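Local coordinates for cyanuric acid amidohydrolase (PDB 4NQ3), which hydrolyses cyanuric acid, opening its s-triazine ring to carboxybiuret, a step in the breakdown of herbicides such as atrazine, at residues 61-66 with 74-79; 257-262 with 314-319. All blocks are in the same frame, centred on the assembly; numbering follows the deposited sequence.

Contact 1 of 2, residues 61-66 with 74-79; sequences MLLRGH and VCLVMS. With BR8 (barbituric acid), chain C.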
loop_
_atom_site.group_PDB
_atom_site.type_symbol
_atom_site.label_atom_id
_atom_site.label_comp_id
_atom_site.label_asym_id
_atom_site.label_seq_id
_atom_site.Cartn_x
_atom_site.Cartn_y
_atom_site.Cartn_z
HETATM N N MSE A 61 -9.528 -28.213 -9.308
HETATM C CA MSE A 61 -10.455 -28.498 -10.403
HETATM C C MSE A 61 -9.823 -29.255 -11.554
HETATM O O MSE A 61 -10.362 -30.268 -11.996
HETATM C CB MSE A 61 -11.061 -27.223 -10.957
HETATM C CG MSE A 61 -12.157 -26.648 -10.102
HETATM SE SE MSE A 61 -12.612 -24.901 -10.800
HETATM C CE MSE A 61 -13.709 -25.572 -12.281
ATOM N N LEU A 62 -8.693 -28.779 -12.057
ATOM C CA LEU A 62 -8.016 -29.492 -13.136
ATOM C C LEU A 62 -7.580 -30.913 -12.710
ATOM O O LEU A 62 -7.783 -31.885 -13.450
ATOM C CB LEU A 62 -6.808 -28.695 -13.623
ATOM C CG LEU A 62 -6.033 -29.241 -14.811
ATOM C CD1 LEU A 62 -5.245 -28.136 -15.356
ATOM C CD2 LEU A 62 -5.082 -30.257 -14.314
ATOM N N LEU A 63 -6.986 -31.033 -11.525
ATOM C CA LEU A 63 -6.463 -32.312 -11.093
ATOM C C LEU A 63 -7.607 -33.263 -10.763
ATOM O O LEU A 63 -7.478 -34.474 -11.001
ATOM C CB LEU A 63 -5.530 -32.157 -9.890
ATOM C CG LEU A 63 -4.198 -31.391 -10.075
ATOM C CD1 LEU A 63 -3.467 -31.200 -8.744
ATOM C CD2 LEU A 63 -3.288 -32.029 -11.090
ATOM N N ARG A 64 -8.727 -32.761 -10.225
ATOM C CA ARG A 64 -9.837 -33.686 -9.951
ATOM C C ARG A 64 -10.317 -34.281 -11.251
ATOM O O ARG A 64 -10.593 -35.470 -11.318
ATOM C CB ARG A 64 -10.984 -33.022 -9.211
ATOM C CG ARG A 64 -10.686 -32.922 -7.745
ATOM C CD ARG A 64 -11.903 -32.594 -6.898
ATOM N NE ARG A 64 -11.482 -32.236 -5.533
ATOM C CZ ARG A 64 -11.485 -31.005 -5.015
ATOM N NH1 ARG A 64 -11.076 -30.818 -3.756
ATOM N NH2 ARG A 64 -11.910 -29.970 -5.742
ATOM N N GLY A 65 -10.375 -33.464 -12.296
ATOM C CA GLY A 65 -10.644 -33.965 -13.634
ATOM C C GLY A 65 -9.824 -35.183 -14.059
ATOM O O GLY A 65 -10.366 -36.121 -14.616
ATOM N N HIS A 66 -8.538 -35.227 -13.747
ATOM C CA HIS A 66 -7.727 -36.346 -14.211
ATOM C C HIS A 66 -7.589 -37.472 -13.202
ATOM O O HIS A 66 -7.490 -38.609 -13.601
ATOM C CB HIS A 66 -6.323 -35.885 -14.598
ATOM C CG HIS A 66 -6.289 -35.015 -15.810
ATOM N ND1 HIS A 66 -6.132 -33.646 -15.741
ATOM C CD2 HIS A 66 -6.394 -35.315 -17.124
ATOM C CE1 HIS A 66 -6.138 -33.139 -16.962
ATOM N NE2 HIS A 66 -6.298 -34.131 -17.820
ATOM N N VAL A 74 -2.248 -34.570 -3.665
ATOM C CA VAL A 74 -1.191 -33.729 -4.223
ATOM C C VAL A 74 -0.949 -32.547 -3.301
ATOM O O VAL A 74 -1.898 -31.904 -2.852
ATOM C CB VAL A 74 -1.543 -33.213 -5.646
ATOM C CG1 VAL A 74 -0.452 -32.290 -6.185
ATOM C CG2 VAL A 74 -1.770 -34.365 -6.570
ATOM N N CYS A 75 0.312 -32.267 -2.994
ATOM C CA CYS A 75 0.624 -31.121 -2.155
ATOM C C CYS A 75 0.618 -29.857 -2.966
ATOM O O CYS A 75 1.376 -29.732 -3.940
ATOM C CB CYS A 75 1.976 -31.291 -1.483
ATOM S SG CYS A 75 1.866 -32.442 -0.074
ATOM N N LEU A 76 -0.248 -28.927 -2.574
ATOM C CA LEU A 76 -0.338 -27.640 -3.246
ATOM C C LEU A 76 0.223 -26.549 -2.324
ATOM O O LEU A 76 -0.409 -26.162 -1.339
ATOM C CB LEU A 76 -1.784 -27.355 -3.644
ATOM C CG LEU A 76 -2.406 -28.302 -4.684
ATOM C CD1 LEU A 76 -3.832 -27.895 -5.064
ATOM C CD2 LEU A 76 -1.552 -28.394 -5.963
ATOM N N VAL A 77 1.432 -26.094 -2.636
ATOM C CA VAL A 77 2.063 -24.972 -1.949
ATOM C C VAL A 77 2.010 -23.711 -2.806
ATOM O O VAL A 77 2.813 -23.544 -3.726
ATOM C CB VAL A 77 3.549 -25.251 -1.596
ATOM C CG1 VAL A 77 4.106 -24.120 -0.787
ATOM C CG2 VAL A 77 3.710 -26.574 -0.900
HETATM N N MSE A 78 1.066 -22.825 -2.527
HETATM C CA MSE A 78 1.012 -21.582 -3.280
HETATM C C MSE A 78 1.567 -20.463 -2.431
HETATM O O MSE A 78 0.954 -20.065 -1.448
HETATM C CB MSE A 78 -0.408 -21.252 -3.717
HETATM C CG MSE A 78 -1.036 -22.279 -4.672
HETATM SE SE MSE A 78 -0.138 -22.360 -6.407
HETATM C CE MSE A 78 0.625 -24.153 -6.224
ATOM N N SER A 79 2.744 -19.975 -2.793
ATOM C CA SER A 79 3.356 -18.861 -2.083
ATOM C C SER A 79 3.135 -17.582 -2.842
ATOM O O SER A 79 3.580 -17.464 -3.986
ATOM C CB SER A 79 4.844 -19.077 -1.888
ATOM O OG SER A 79 5.365 -18.033 -1.098
HETATM N N1 BR8 C . 3.135 -16.662 2.481
HETATM C C2 BR8 C . 3.102 -16.297 1.180
HETATM O O2 BR8 C . 2.034 -16.338 0.600
HETATM N N3 BR8 C . 4.240 -15.884 0.546
HETATM C C4 BR8 C . 5.488 -15.817 1.217
HETATM O O4 BR8 C . 6.486 -15.435 0.616
HETATM C C5 BR8 C . 5.668 -16.242 2.676
HETATM C C6 BR8 C . 4.311 -16.658 3.226
HETATM O O8 BR8 C . 4.227 -17.005 4.383
#
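Ser79 OG approaches the flat ring of barbituric acid from above its plane, just outside the N3-C4 side, 2.9 Å from N3 of the ligand. At the far end of the contact the other flat group, the His66 ring, has Leu62 CD2 in its plane at the edge, 3.8 Å from His66 ND1. Between these two lie the helix and second strand of the beta-alpha-beta unit 34-41, 51-67, 75-80, whose two strands run parallel. Of residues 61-66, Leu63 makes the contact with Val74, just ahead of the strand, and with Leu76. With its CG anti to the carbonyl carbon (chi1 -65°), Leu63 reaches tip to tip toward Val74, and CD1 settles against the valine fork almost evenly, 4.1 Å from Val74 CG1 and 4.2 Å from Val74 CG2. The same methyl also approaches Leu76 CD2, at 4.4 Å, so one leucine bridges two residues that point to the helix side. Met78 continues that row, packing on Ala55, Val56 and Leu59 one to two turns earlier in the helix. Val77 and Ser79 point the other way, both meeting Tyr331 of strand 331-334. The joint is purely apolar, with no hydrogen bond across it, and Leu63 and Val74 are buried. Arg64, turned from the strand, makes a salt bridge with Asp72 in the connecting loop. At the ligand end, Ser79 OG is hydrogen-bonded to Lys40 NZ, a pairing consistent with one of the three potential Ser-Lys dyads of this enzyme. Just before it, the backbone oxygen Met78 O is hydrogen-bonded to NZ of the active-site Lys156.

Contact 2 of 2, residues 257-262 with 314-319; sequences ADAIDV and RAFVAG. With BR8 (barbituric acid), chain C.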
loop_
_atom_site.group_PDB
_atom_site.type_symbol
_atom_site.label_atom_id
_atom_site.label_comp_id
_atom_site.label_asym_id
_atom_site.label_seq_id
_atom_site.Cartn_x
_atom_site.Cartn_y
_atom_site.Cartn_z
ATOM N N ALA A 257 23.785 -15.923 4.447
ATOM C CA ALA A 257 24.102 -15.321 5.735
ATOM C C ALA A 257 23.262 -14.063 5.935
ATOM O O ALA A 257 22.801 -13.765 7.047
ATOM C CB ALA A 257 25.557 -15.013 5.808
ATOM N N ASP A 258 23.066 -13.328 4.844
ATOM C CA ASP A 258 22.136 -12.203 4.834
ATOM C C ASP A 258 21.513 -12.011 3.437
ATOM O O ASP A 258 21.686 -12.847 2.540
ATOM C CB ASP A 258 22.815 -10.919 5.314
ATOM C CG ASP A 258 24.073 -10.596 4.548
ATOM O OD1 ASP A 258 24.138 -10.928 3.343
ATOM O OD2 ASP A 258 25.002 -10.008 5.159
ATOM N N ALA A 259 20.795 -10.903 3.275
ATOM C CA ALA A 259 19.949 -10.680 2.109
ATOM C C ALA A 259 20.745 -10.487 0.826
ATOM O O ALA A 259 20.188 -10.575 -0.262
ATOM C CB ALA A 259 19.027 -9.498 2.343
ATOM N N ILE A 260 22.036 -10.217 0.922
ATOM C CA ILE A 260 22.792 -10.048 -0.308
ATOM C C ILE A 260 23.919 -11.066 -0.426
ATOM O O ILE A 260 24.849 -10.902 -1.228
ATOM C CB ILE A 260 23.368 -8.633 -0.439
ATOM C CG1 ILE A 260 24.241 -8.300 0.764
ATOM C CG2 ILE A 260 22.251 -7.615 -0.606
ATOM C CD1 ILE A 260 24.813 -6.935 0.695
ATOM N N ASP A 261 23.813 -12.139 0.351
ATOM C CA ASP A 261 24.817 -13.194 0.320
ATOM C C ASP A 261 24.507 -14.182 -0.803
ATOM O O ASP A 261 23.770 -15.147 -0.600
ATOM C CB ASP A 261 24.878 -13.911 1.668
ATOM C CG ASP A 261 26.012 -14.911 1.740
ATOM O OD1 ASP A 261 27.019 -14.706 1.020
ATOM O OD2 ASP A 261 25.897 -15.892 2.516
ATOM N N VAL A 262 25.058 -13.931 -1.989
ATOM C CA VAL A 262 24.694 -14.711 -3.173
ATOM C C VAL A 262 25.675 -15.845 -3.397
ATOM O O VAL A 262 25.564 -16.574 -4.383
ATOM C CB VAL A 262 24.611 -13.840 -4.455
ATOM C CG1 VAL A 262 23.321 -13.018 -4.481
ATOM C CG2 VAL A 262 25.835 -12.955 -4.573
ATOM N N ARG A 314 11.337 -9.964 -0.121
ATOM C CA ARG A 314 11.169 -10.747 -1.338
ATOM C C ARG A 314 11.697 -10.003 -2.559
ATOM O O ARG A 314 12.564 -10.516 -3.267
ATOM C CB ARG A 314 9.705 -11.124 -1.561
ATOM C CG ARG A 314 9.218 -12.377 -0.846
ATOM C CD ARG A 314 7.845 -12.803 -1.399
ATOM N NE ARG A 314 6.846 -11.764 -1.201
ATOM C CZ ARG A 314 6.033 -11.717 -0.155
ATOM N NH1 ARG A 314 6.081 -12.687 0.761
ATOM N NH2 ARG A 314 5.162 -10.720 -0.037
ATOM N N ALA A 315 11.170 -8.805 -2.809
ATOM C CA ALA A 315 11.643 -7.988 -3.933
ATOM C C ALA A 315 13.170 -7.864 -3.923
ATOM O O ALA A 315 13.819 -8.020 -4.953
ATOM C CB ALA A 315 11.001 -6.605 -3.908
ATOM N N PHE A 316 13.740 -7.601 -2.754
ATOM C CA PHE A 316 15.169 -7.359 -2.649
ATOM C C PHE A 316 15.981 -8.605 -2.939
ATOM O O PHE A 316 16.850 -8.598 -3.814
ATOM C CB PHE A 316 15.518 -6.840 -1.264
ATOM C CG PHE A 316 16.866 -6.213 -1.185
ATOM C CD1 PHE A 316 17.142 -5.031 -1.884
ATOM C CD2 PHE A 316 17.871 -6.790 -0.399
ATOM C CE1 PHE A 316 18.399 -4.437 -1.808
ATOM C CE2 PHE A 316 19.150 -6.197 -0.310
ATOM C CZ PHE A 316 19.409 -5.023 -1.014
ATOM N N VAL A 317 15.689 -9.691 -2.235
ATOM C CA VAL A 317 16.438 -10.916 -2.471
ATOM C C VAL A 317 16.176 -11.484 -3.877
ATOM O O VAL A 317 17.075 -12.073 -4.474
ATOM C CB VAL A 317 16.099 -11.997 -1.420
ATOM C CG1 VAL A 317 16.715 -13.352 -1.805
ATOM C CG2 VAL A 317 16.534 -11.544 -0.031
ATOM N N ALA A 318 14.969 -11.309 -4.420
ATOM C CA ALA A 318 14.692 -11.821 -5.764
ATOM C C ALA A 318 15.638 -11.155 -6.761
ATOM O O ALA A 318 16.201 -11.808 -7.646
ATOM C CB ALA A 318 13.233 -11.599 -6.161
ATOM N N GLY A 319 15.837 -9.855 -6.580
ATOM C CA GLY A 319 16.749 -9.111 -7.418
ATOM C C GLY A 319 18.174 -9.627 -7.302
ATOM O O GLY A 319 18.829 -9.852 -8.316
HETATM N N1 BR8 C . 3.135 -16.662 2.481
HETATM C C2 BR8 C . 3.102 -16.297 1.180
HETATM O O2 BR8 C . 2.034 -16.338 0.600
HETATM N N3 BR8 C . 4.240 -15.884 0.546
HETATM C C4 BR8 C . 5.488 -15.817 1.217
HETATM O O4 BR8 C . 6.486 -15.435 0.616
HETATM C C5 BR8 C . 5.668 -16.242 2.676
HETATM C C6 BR8 C . 4.311 -16.658 3.226
HETATM O O8 BR8 C . 4.227 -17.005 4.383
#
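Phe316 presents its ring rim to Ala259, whose CB lies near the ring plane, 4.0 Å from Phe316 CD2. Ile260 comes to the same ring at a slant, its CG2 meeting Phe316 CE2 and CZ, so neighbouring residues of one loop take neighbouring carbons of the ring. CG of Phe316 stands anti to the backbone N (chi1 -164°), which swings the ring out from the helix toward them. Val317 CG2 meets the same alanine methyl, 4.0 Å from Ala259 CB, so the methyl rests in the notch between the two side chains. The loop owes its shape to a type I beta turn from Asp258 to Asp261 with an Asx turn in it: Asp258 OD1 takes the N-H of Ile260 at 3.3 Å, met from above the carboxylate plane. It joins strand 249-256 to helix 263-271 and packs here on helix 309-325. Asp261 OD2 accepts Ala257 N nearly straight (175°) through its anti lone pair, and Asp258 OD2 forms a salt bridge with Arg295. Ile260 and Phe316 also pack on Ala322 and Gly85, respectively, of a neighbouring subunit. Two residues before Phe316, the bend of Arg314 at chi3 (-61°) turns the guanidinium so that O4 of barbituric acid lies at its edge, near its plane; Arg314 NH1 donates to that oxygen at 2.8 Å in a clearly bent bond, while NE is paired with Glu83. A leucine at Arg314 would probably leave O4 one donor poorer and the Glu83 carboxylate without its mate.

Contact 1 and contact 2 sit on opposite sides of the chain's centre, their own centres 30 Å apart and their nearest atoms about 6 Å apart without touching. What they share is barbituric acid. From 74-79 a serine hydroxyl lies on one side of the ligand plane, near N3, and from 314-319 an arginine NH1 comes from the other side to O4. Each pocket residue shares its segment with packing residues: the Leu76 side chain of contact 1 is about 7 Å from that of Lys156, while in contact 2 the Ala259 side chain is about 10 Å from a magnesium ion and that of Val317 about 7 Å from the side chain of Glu287, a magnesium ligand.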